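Neuraminidase (Bacteroides thetaiotaomicron, PDB 5MUL) probably acts as a rhamnosidase-type glycoside hydrolase with a beta-propeller fold, and binds beta-D-glucuronate. Local coordinates at residues A[69-74]-A[394-399]; A[257-262]-A[307-312]. One frame throughout, in Å; residues are numbered along the deposited sequence.

Contact 1. Residues A[69-74]-A[394-399]; sequences KLNSKQ and QRKLNL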
loop_
_atom_site.group_PDB
_atom_site.type_symbol
_atom_site.label_atom_id
_atom_site.label_comp_id
_atom_site.label_asym_id
_atom_site.label_seq_id
_atom_site.Cartn_x
_atom_site.Cartn_y
_atom_site.Cartn_z
ATOM N N LYS A 69 -9.012 -17.845 12.016
ATOM C CA LYS A 69 -7.848 -18.142 12.795
ATOM C C LYS A 69 -6.702 -18.484 11.852
ATOM O O LYS A 69 -6.842 -19.247 10.904
ATOM C CB LYS A 69 -8.105 -19.331 13.748
ATOM C CG LYS A 69 -9.092 -19.037 14.861
ATOM C CD LYS A 69 -8.417 -18.176 15.909
ATOM C CE LYS A 69 -9.383 -17.797 17.017
ATOM N NZ LYS A 69 -8.680 -16.934 17.992
ATOM N N LEU A 70 -5.550 -17.939 12.133
ATOM C CA LEU A 70 -4.359 -18.342 11.402
ATOM C C LEU A 70 -4.156 -19.849 11.568
ATOM O O LEU A 70 -4.492 -20.426 12.611
ATOM C CB LEU A 70 -3.138 -17.568 11.875
ATOM C CG LEU A 70 -3.112 -16.071 11.522
ATOM C CD1 LEU A 70 -1.999 -15.411 12.322
ATOM C CD2 LEU A 70 -2.935 -15.851 10.024
ATOM N N ASN A 71 -3.624 -20.473 10.531
ATOM C CA ASN A 71 -3.318 -21.906 10.509
ATOM C C ASN A 71 -4.609 -22.722 10.460
ATOM O O ASN A 71 -4.575 -23.917 10.773
ATOM C CB ASN A 71 -2.393 -22.337 11.645
ATOM C CG ASN A 71 -1.134 -21.502 11.727
ATOM O OD1 ASN A 71 -0.607 -21.091 10.693
ATOM N ND2 ASN A 71 -0.651 -21.244 12.934
ATOM N N SER A 72 -5.708 -22.110 10.012
ATOM C CA SER A 72 -6.940 -22.834 9.686
ATOM C C SER A 72 -7.462 -22.328 8.365
ATOM O O SER A 72 -6.947 -21.326 7.827
ATOM C CB SER A 72 -8.008 -22.623 10.755
ATOM O OG SER A 72 -8.588 -21.332 10.633
ATOM N N LYS A 73 -8.434 -23.008 7.779
ATOM C CA LYS A 73 -9.000 -22.565 6.501
ATOM C C LYS A 73 -10.482 -22.257 6.603
ATOM O O LYS A 73 -11.149 -22.161 5.574
ATOM C CB LYS A 73 -8.715 -23.572 5.367
ATOM C CG LYS A 73 -9.515 -24.876 5.430
ATOM C CD LYS A 73 -9.469 -25.673 4.130
ATOM C CE LYS A 73 -10.062 -27.060 4.336
ATOM N NZ LYS A 73 -10.531 -27.643 3.043
ATOM N N GLN A 74 -11.010 -22.090 7.819
ATOM C CA GLN A 74 -12.414 -21.728 8.009
ATOM C C GLN A 74 -12.574 -20.214 8.194
ATOM O O GLN A 74 -12.091 -19.643 9.174
ATOM C CB GLN A 74 -13.040 -22.409 9.242
ATOM C CG GLN A 74 -13.637 -23.780 8.977
ATOM C CD GLN A 74 -12.633 -24.882 9.066
ATOM O OE1 GLN A 74 -11.992 -25.083 10.118
ATOM N NE2 GLN A 74 -12.510 -25.649 7.987
ATOM N N GLN A 394 5.161 -11.722 12.372
ATOM C CA GLN A 394 5.483 -13.164 12.282
ATOM C C GLN A 394 6.412 -13.547 11.136
ATOM O O GLN A 394 6.770 -14.718 10.969
ATOM C CB GLN A 394 4.177 -13.969 12.181
ATOM C CG GLN A 394 3.192 -13.721 13.322
ATOM C CD GLN A 394 2.076 -14.743 13.444
ATOM O OE1 GLN A 394 2.244 -15.907 13.108
ATOM N NE2 GLN A 394 0.925 -14.298 13.929
ATOM N N ARG A 395 6.832 -12.575 10.306
ATOM C CA ARG A 395 7.612 -12.869 9.120
ATOM C C ARG A 395 6.991 -13.962 8.271
ATOM O O ARG A 395 7.677 -14.837 7.772
ATOM C CB ARG A 395 9.087 -13.209 9.485
ATOM C CG ARG A 395 9.815 -12.055 10.150
ATOM C CD ARG A 395 10.094 -10.921 9.178
ATOM N NE ARG A 395 10.964 -9.946 9.827
ATOM C CZ ARG A 395 10.563 -8.824 10.420
ATOM N NH1 ARG A 395 11.455 -8.030 11.008
ATOM N NH2 ARG A 395 9.292 -8.452 10.399
ATOM N N LYS A 396 5.675 -13.874 8.078
ATOM C CA LYS A 396 4.962 -14.723 7.146
ATOM C C LYS A 396 4.364 -13.820 6.103
ATOM O O LYS A 396 3.767 -12.787 6.449
ATOM C CB LYS A 396 3.847 -15.511 7.834
ATOM C CG LYS A 396 4.340 -16.505 8.887
ATOM C CD LYS A 396 3.182 -17.229 9.558
ATOM C CE LYS A 396 3.674 -18.323 10.489
ATOM N NZ LYS A 396 2.810 -18.408 11.699
ATOM N N LEU A 397 4.509 -14.200 4.839
ATOM C CA LEU A 397 4.021 -13.460 3.688
ATOM C C LEU A 397 2.719 -14.106 3.243
ATOM O O LEU A 397 2.694 -15.289 2.828
ATOM C CB LEU A 397 5.042 -13.482 2.538
ATOM C CG LEU A 397 4.600 -12.775 1.272
ATOM C CD1 LEU A 397 4.244 -11.316 1.536
ATOM C CD2 LEU A 397 5.698 -12.891 0.220
ATOM N N ASN A 398 1.629 -13.360 3.351
ATOM C CA ASN A 398 0.330 -13.781 2.832
ATOM C C ASN A 398 -0.164 -12.758 1.835
ATOM O O ASN A 398 -0.202 -11.551 2.158
ATOM C CB ASN A 398 -0.709 -13.931 3.954
ATOM C CG ASN A 398 -0.561 -15.189 4.787
ATOM O OD1 ASN A 398 0.471 -15.931 4.761
ATOM N ND2 ASN A 398 -1.589 -15.420 5.565
ATOM N N LEU A 399 -0.585 -13.206 0.672
ATOM C CA LEU A 399 -1.019 -12.360 -0.436
ATOM C C LEU A 399 -2.485 -12.563 -0.705
ATOM O O LEU A 399 -2.994 -13.683 -0.644
ATOM C CB LEU A 399 -0.257 -12.722 -1.726
ATOM C CG LEU A 399 1.270 -12.651 -1.683
ATOM C CD1 LEU A 399 1.925 -13.249 -2.919
ATOM C CD2 LEU A 399 1.754 -11.238 -1.481
HETATM O O HOH W 1 -0.026 -18.372 10.178
HETATM O O HOH W 2 2.306 -20.943 12.994
#
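Leu-70 and Gln-394 touch although their backbones stay well apart, the nearest CA atoms, those of Leu-70 and Asn-398, being 10.8 Å from each other. The 69-74 segment holds a type II beta turn from Lys-69 to Ser-72; Asn-71 takes the positive phi of 71° expected at its third position. From opposite directions, one methyl and one amide close the gap: Leu-70 CD1 lies 3.5 Å from Gln-394 NE2. Gln-394 sets CG anti to its carbonyl carbon (chi1 -56°) and runs extended beyond it, which carries the amide out to that methyl. The other end of the amide faces its own segment, where Lys-396 NZ donates to Gln-394 OE1 over 2.9 Å, nearly in line with the carbonyl (166°).

Lys-396 reaches Asn-71 through solvent. Its NZ is 4.5 Å from Asn-71 OD1, too far for a direct bond, and two waters bridge the lysine to the two ends of the Asn-71 amide. One gives a hydrogen to Asn-71 OD1 and accepts from Lys-396 NZ at 3.2 Å; the second accepts from Asn-71 ND2 and, at 2.9 Å, from Lys-396 NZ. Beside this pair of segments, Leu-390 of helix 388-394, which carries the glucuronate-binding Glu-389 and Lys-392, packs on both Leu-70 and Lys-396.

The ammonium thus has three acceptors, matching its three hydrogens, and both ends of the Asn-71 amide are used, fixing its orientation. This is a hydrated surface junction, joined by water rather than paired charges.

Contact 2. Residues A[257-262]-A[307-312]; sequences YACRIP and WHNRQV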
loop_
_atom_site.group_PDB
_atom_site.type_symbol
_atom_site.label_atom_id
_atom_site.label_comp_id
_atom_site.label_asym_id
_atom_site.label_seq_id
_atom_site.Cartn_x
_atom_site.Cartn_y
_atom_site.Cartn_z
ATOM N N TYR A 257 14.715 14.199 -2.868
ATOM C CA TYR A 257 14.575 13.381 -4.036
ATOM C C TYR A 257 15.325 12.078 -3.801
ATOM O O TYR A 257 16.554 12.054 -3.750
ATOM C CB TYR A 257 15.065 14.134 -5.301
ATOM C CG TYR A 257 14.054 15.148 -5.671
ATOM C CD1 TYR A 257 14.015 16.388 -5.048
ATOM C CD2 TYR A 257 13.095 14.869 -6.632
ATOM C CE1 TYR A 257 13.037 17.302 -5.339
ATOM C CE2 TYR A 257 12.088 15.779 -6.949
ATOM C CZ TYR A 257 12.063 17.003 -6.289
ATOM O OH TYR A 257 11.080 17.898 -6.595
ATOM N N ALA A 258 14.601 10.973 -3.639
ATOM C CA ALA A 258 15.206 9.638 -3.563
ATOM C C ALA A 258 15.774 9.262 -4.909
ATOM O O ALA A 258 16.839 8.623 -4.999
ATOM C CB ALA A 258 14.167 8.624 -3.112
ATOM N N CYS A 259 15.067 9.639 -5.973
ATOM C CA CYS A 259 15.540 9.410 -7.328
ATOM C C CYS A 259 14.980 10.488 -8.254
ATOM O O CYS A 259 13.800 10.817 -8.172
ATOM C CB CYS A 259 15.091 8.010 -7.764
ATOM S SG CYS A 259 16.008 7.229 -9.111
ATOM N N ARG A 260 15.825 11.031 -9.134
ATOM C CA ARG A 260 15.375 11.924 -10.194
ATOM C C ARG A 260 15.023 11.077 -11.402
ATOM O O ARG A 260 15.871 10.355 -11.909
ATOM C CB ARG A 260 16.473 12.929 -10.562
ATOM C CG ARG A 260 16.870 13.854 -9.416
ATOM C CD ARG A 260 15.806 14.903 -9.129
ATOM N NE ARG A 260 16.251 15.916 -8.169
ATOM C CZ ARG A 260 15.700 17.120 -8.033
ATOM N NH1 ARG A 260 14.686 17.487 -8.794
ATOM N NH2 ARG A 260 16.167 17.968 -7.134
ATOM N N ILE A 261 13.762 11.134 -11.836
ATOM C CA ILE A 261 13.256 10.334 -12.932
ATOM C C ILE A 261 12.407 11.265 -13.784
ATOM O O ILE A 261 11.362 11.753 -13.352
ATOM C CB ILE A 261 12.394 9.136 -12.437
ATOM C CG1 ILE A 261 13.163 8.279 -11.425
ATOM C CG2 ILE A 261 11.888 8.306 -13.617
ATOM C CD1 ILE A 261 12.280 7.568 -10.413
ATOM N N PRO A 262 12.845 11.533 -15.025
ATOM C CA PRO A 262 12.120 12.565 -15.762
ATOM C C PRO A 262 10.771 12.105 -16.257
ATOM O O PRO A 262 10.461 10.896 -16.237
ATOM C CB PRO A 262 13.057 12.870 -16.941
ATOM C CG PRO A 262 13.848 11.643 -17.141
ATOM C CD PRO A 262 14.000 11.008 -15.780
ATOM N N TRP A 307 20.984 7.065 -1.157
ATOM C CA TRP A 307 20.021 6.372 -1.973
ATOM C C TRP A 307 20.677 5.518 -3.024
ATOM O O TRP A 307 21.663 5.924 -3.657
ATOM C CB TRP A 307 19.059 7.349 -2.652
ATOM C CG TRP A 307 18.145 8.036 -1.688
ATOM C CD1 TRP A 307 18.299 9.273 -1.154
ATOM C CD2 TRP A 307 16.947 7.498 -1.115
ATOM N NE1 TRP A 307 17.275 9.560 -0.282
ATOM C CE2 TRP A 307 16.439 8.473 -0.228
ATOM C CE3 TRP A 307 16.268 6.288 -1.255
ATOM C CZ2 TRP A 307 15.255 8.281 0.500
ATOM C CZ3 TRP A 307 15.086 6.100 -0.519
ATOM C CH2 TRP A 307 14.610 7.088 0.336
ATOM N N HIS A 308 20.099 4.351 -3.249
ATOM C CA HIS A 308 20.514 3.441 -4.294
ATOM C C HIS A 308 19.289 3.015 -5.078
ATOM O O HIS A 308 18.160 2.996 -4.547
ATOM C CB HIS A 308 21.134 2.174 -3.706
ATOM C CG HIS A 308 22.229 2.421 -2.727
ATOM N ND1 HIS A 308 23.529 2.677 -3.112
ATOM C CD2 HIS A 308 22.227 2.443 -1.376
ATOM C CE1 HIS A 308 24.276 2.851 -2.037
ATOM N NE2 HIS A 308 23.512 2.714 -0.970
ATOM N N ASN A 309 19.488 2.634 -6.319
ATOM C CA ASN A 309 18.448 1.942 -7.046
ATOM C C ASN A 309 19.004 0.811 -7.879
ATOM O O ASN A 309 20.141 0.840 -8.343
ATOM C CB ASN A 309 17.573 2.892 -7.848
ATOM C CG ASN A 309 18.355 3.746 -8.827
ATOM O OD1 ASN A 309 18.399 3.434 -10.015
ATOM N ND2 ASN A 309 18.922 4.860 -8.347
ATOM N N ARG A 310 18.198 -0.221 -8.019
ATOM C CA ARG A 310 18.612 -1.447 -8.650
ATOM C C ARG A 310 17.468 -2.013 -9.479
ATOM O O ARG A 310 16.298 -1.993 -9.064
ATOM C CB ARG A 310 19.032 -2.411 -7.553
ATOM C CG ARG A 310 19.727 -3.609 -8.040
ATOM C CD ARG A 310 20.369 -4.412 -6.940
ATOM N NE ARG A 310 20.698 -5.659 -7.571
ATOM C CZ ARG A 310 20.908 -6.818 -6.976
ATOM N NH1 ARG A 310 20.843 -6.960 -5.653
ATOM N NH2 ARG A 310 21.190 -7.861 -7.744
ATOM N N GLN A 311 17.785 -2.507 -10.659
ATOM C CA GLN A 311 16.842 -3.176 -11.519
ATOM C C GLN A 311 16.575 -4.586 -10.945
ATOM O O GLN A 311 17.490 -5.258 -10.464
ATOM C CB GLN A 311 17.469 -3.256 -12.923
ATOM C CG GLN A 311 16.532 -3.641 -14.027
ATOM C CD GLN A 311 17.175 -3.551 -15.415
ATOM O OE1 GLN A 311 17.247 -4.564 -16.129
ATOM N NE2 GLN A 311 17.622 -2.344 -15.807
ATOM N N VAL A 312 15.330 -5.040 -10.987
ATOM C CA VAL A 312 14.945 -6.277 -10.294
ATOM C C VAL A 312 14.844 -7.484 -11.202
ATOM O O VAL A 312 15.211 -8.587 -10.790
ATOM C CB VAL A 312 13.626 -6.038 -9.512
ATOM C CG1 VAL A 312 13.133 -7.312 -8.833
ATOM C CG2 VAL A 312 13.814 -4.928 -8.494
HETATM O O HOH W 3 18.178 6.354 -6.150
#
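Ala-258 sets its methyl squarely on the indole of Trp-307: CB stands 3.4 Å from the centroid of the six-membered ring and only 5° off the ring normal, a CH-pi contact over the face. The methyl is almost equidistant from the ring atoms, as the 3.6 Å separation of Ala-258 CB from CD2 and 3.8 Å separation from CH2 of Trp-307 attest. At the root of the same side chain, Trp-307 CB meets Ala-258 O at 3.5 Å. That carbonyl also accepts a hydrogen from a water at 2.9 Å, and the water in turn takes one from Asn-309 ND2 at 2.8 Å, so the polar link between the segments is solvent-mediated.

The indole is positioned by its first torsion, which turns CG away from the carbonyl carbon (chi1 -68°), and by its nitrogen, since NE1 donates to the Glu-256 carboxylate just ahead of the facing segment. A leucine in place of Trp-307 would probably leave Glu-256 without this donor and the Ala-258 methyl without its flat aromatic seat. Ala-258 itself sits at a corner of the chain and, with Cys-259, forms a classic beta bulge opposite Leu-226.

Further out, Tyr-228 of strand 223-231 meets the indole edge-to-face, while Pro-281 and Val-300 of strands 281-287 and 296-302 also touch it. Strands 256-259 and 307-311 are each the last strand of a four-stranded antiparallel sheet, so Trp-307 bridges the outer strands of two successive propeller blades.

From the N terminus, the chain passes through strand 22-29, which later pairs with strand 418-425, and then builds the 45-80 sheet, whose turn at 69-74 is the first half of contact 1. Contact 2 both opens and closes before contact 1 is completed: 257-262 meets 307-312 after 44 intervening residues, whereas 394-399 returns to 69-74 only after 319. The two loops nest without crossing. The short one ties successive sheets side by side; the long one joins an early sheet to the last, where N- and C-terminal strands combine to close the propeller. The centres of contact 1 and contact 2 lie about 33 Å apart and their nearest atoms about 13 Å, so they do not touch.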